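Local structure of ABC transporter periplasmic substrate-binding protein (Desulfovibrio alaskensis, 5MY5) at residues Y224-V229 with K244-M249. The protein probably captures tungstate in the periplasm with high selectivity and hands it to an ABC transporter for uptake into the cell. The protein carries 2 engineered substitutions. Sequence-based numbering, arbitrary orientation.
Sequences YSAIPV and KFVNWM
Ala226 and Val246 bring segments 224-229 and 244-249, which lie on strand 221-228 and helix 239-250, nearest each other, with their CA atoms 6.6 Å apart and no hydrogen bond joining the two backbones. Both side chains leave the backbone toward the opposite segment. Val246 does the touching with one branch: CG2 reaches the methyl of Ala226, CG2 to CB 3.9 Å, and also meets the ring of Pro228 at its outer corner, CG2 to CG 4.1 Å. The valine has CG1 anti to its own backbone N (chi1 177°), which swings CG2 to the side opposite the carbonyl carbon and delivers it to the strand. The side chains of Pro228 and Val246 cross at about a right angle. Within the helix, Met249, one turn after Phe245, lays its CG over one face of that ring, 3.5 Å above the plane and displaced toward the rim. The other side of the strand is covered by helix 84-92, where Ile227 packs on Phe90 and Val91, while Phe245 meets Phe49 of helix 41-53 edge-to-face. This is helix-on-sheet packing in an α/β lobe of a periplasmic binding protein fold. Its chemistry is wholly apolar and its buried surface small, 120 Å², which implies van der Waals packing without directional constraint between the two segments, shared with Thr100 and Leu102 of strand 100-112.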
loop_
_atom_site.group_PDB
_atom_site.type_symbol
_atom_site.label_atom_id
_atom_site.label_comp_id
_atom_site.label_asym_id
_atom_site.label_seq_id
_atom_site.Cartn_x
_atom_site.Cartn_y
_atom_site.Cartn_z
ATOM N N TYR A 224 6.100 1.796 3.458
ATOM C CA TYR A 224 6.088 0.896 4.589
ATOM C C TYR A 224 7.109 1.231 5.650
ATOM O O TYR A 224 8.300 1.556 5.279
ATOM C CB TYR A 224 6.426 -0.514 4.147
ATOM C CG TYR A 224 5.268 -1.227 3.652
ATOM C CD1 TYR A 224 4.772 -0.983 2.377
ATOM C CD2 TYR A 224 4.619 -2.149 4.439
ATOM C CE1 TYR A 224 3.652 -1.657 1.899
ATOM C CE2 TYR A 224 3.510 -2.825 3.999
ATOM C CZ TYR A 224 3.016 -2.595 2.705
ATOM O OH TYR A 224 1.919 -3.278 2.282
ATOM N N SER A 225 6.711 1.084 6.918
ATOM C CA SER A 225 7.634 1.162 8.042
ATOM C C SER A 225 7.405 0.015 9.008
ATOM O O SER A 225 6.266 -0.451 9.172
ATOM C CB SER A 225 7.464 2.466 8.759
ATOM O OG SER A 225 7.694 3.521 7.837
ATOM N N ALA A 226 8.485 -0.354 9.697
ATOM C CA ALA A 226 8.359 -1.240 10.841
ATOM C C ALA A 226 8.409 -0.434 12.101
ATOM O O ALA A 226 9.160 0.594 12.174
ATOM C CB ALA A 226 9.476 -2.301 10.863
ATOM N N ILE A 227 7.627 -0.846 13.092
ATOM C CA ILE A 227 7.615 -0.133 14.402
ATOM C C ILE A 227 7.561 -1.167 15.495
ATOM O O ILE A 227 6.546 -1.816 15.740
ATOM C CB ILE A 227 6.313 0.724 14.511
ATOM C CG1 ILE A 227 6.195 1.694 13.341
ATOM C CG2 ILE A 227 6.381 1.509 15.808
ATOM C CD1 ILE A 227 4.807 2.346 13.176
ATOM N N PRO A 228 8.683 -1.319 16.238
ATOM C CA PRO A 228 8.693 -2.119 17.457
ATOM C C PRO A 228 7.691 -1.550 18.492
ATOM O O PRO A 228 7.695 -0.329 18.679
ATOM C CB PRO A 228 10.137 -2.026 17.943
ATOM C CG PRO A 228 10.939 -1.779 16.687
ATOM C CD PRO A 228 10.014 -0.815 15.900
ATOM N N VAL A 229 6.968 -2.423 19.105
ATOM C CA VAL A 229 6.054 -2.006 20.230
ATOM C C VAL A 229 6.990 -1.652 21.393
ATOM O O VAL A 229 7.980 -2.255 21.633
ATOM C CB VAL A 229 5.078 -3.110 20.514
ATOM C CG1 VAL A 229 4.255 -2.865 21.819
ATOM C CG2 VAL A 229 4.109 -3.290 19.380
ATOM N N LYS A 244 15.669 -7.309 15.885
ATOM C CA LYS A 244 16.352 -8.200 14.959
ATOM C C LYS A 244 15.684 -8.209 13.606
ATOM O O LYS A 244 16.345 -8.241 12.556
ATOM C CB LYS A 244 16.480 -9.572 15.557
ATOM C CG LYS A 244 17.282 -10.589 14.770
ATOM C CD LYS A 244 18.801 -10.320 14.694
ATOM C CE LYS A 244 19.512 -10.176 16.061
ATOM N NZ LYS A 244 19.511 -11.461 16.891
ATOM N N PHE A 245 14.356 -8.185 13.578
ATOM C CA PHE A 245 13.623 -8.146 12.325
ATOM C C PHE A 245 13.931 -6.833 11.599
ATOM O O PHE A 245 14.043 -6.855 10.380
ATOM C CB PHE A 245 12.077 -8.333 12.540
ATOM C CG PHE A 245 11.293 -8.300 11.301
ATOM C CD1 PHE A 245 11.252 -9.392 10.464
ATOM C CD2 PHE A 245 10.595 -7.188 10.961
ATOM C CE1 PHE A 245 10.510 -9.358 9.287
ATOM C CE2 PHE A 245 9.795 -7.197 9.814
ATOM C CZ PHE A 245 9.769 -8.235 8.986
ATOM N N VAL A 246 13.888 -5.698 12.315
ATOM C CA VAL A 246 14.155 -4.388 11.676
ATOM C C VAL A 246 15.532 -4.410 11.106
ATOM O O VAL A 246 15.753 -3.963 9.969
ATOM C CB VAL A 246 13.976 -3.232 12.654
ATOM C CG1 VAL A 246 14.309 -1.881 12.101
ATOM C CG2 VAL A 246 12.560 -3.159 13.150
ATOM N N ASN A 247 16.447 -4.966 11.875
ATOM C CA ASN A 247 17.849 -5.003 11.413
ATOM C C ASN A 247 17.963 -5.814 10.146
ATOM O O ASN A 247 18.622 -5.429 9.209
ATOM C CB ASN A 247 18.739 -5.539 12.553
ATOM C CG ASN A 247 20.175 -5.631 12.160
ATOM O OD1 ASN A 247 20.587 -6.600 11.569
ATOM N ND2 ASN A 247 20.949 -4.616 12.557
ATOM N N TRP A 248 17.363 -7.027 10.136
ATOM C CA TRP A 248 17.323 -7.834 9.008
ATOM C C TRP A 248 16.697 -7.199 7.769
ATOM O O TRP A 248 17.276 -7.241 6.659
ATOM C CB TRP A 248 16.647 -9.168 9.364
ATOM C CG TRP A 248 16.637 -10.173 8.244
ATOM C CD1 TRP A 248 17.674 -10.987 7.890
ATOM C CD2 TRP A 248 15.567 -10.502 7.379
ATOM N NE1 TRP A 248 17.324 -11.749 6.836
ATOM C CE2 TRP A 248 16.009 -11.502 6.513
ATOM C CE3 TRP A 248 14.229 -10.037 7.238
ATOM C CZ2 TRP A 248 15.207 -12.025 5.511
ATOM C CZ3 TRP A 248 13.441 -10.569 6.303
ATOM C CH2 TRP A 248 13.912 -11.567 5.420
ATOM N N MET A 249 15.551 -6.507 7.945
ATOM C CA MET A 249 14.844 -6.005 6.789
ATOM C C MET A 249 15.616 -4.831 6.208
ATOM O O MET A 249 15.464 -4.568 4.993
ATOM C CB MET A 249 13.471 -5.391 7.190
ATOM C CG MET A 249 12.478 -6.453 7.522
ATOM S SD MET A 249 11.825 -7.315 6.051
ATOM C CE MET A 249 10.633 -6.039 5.476
#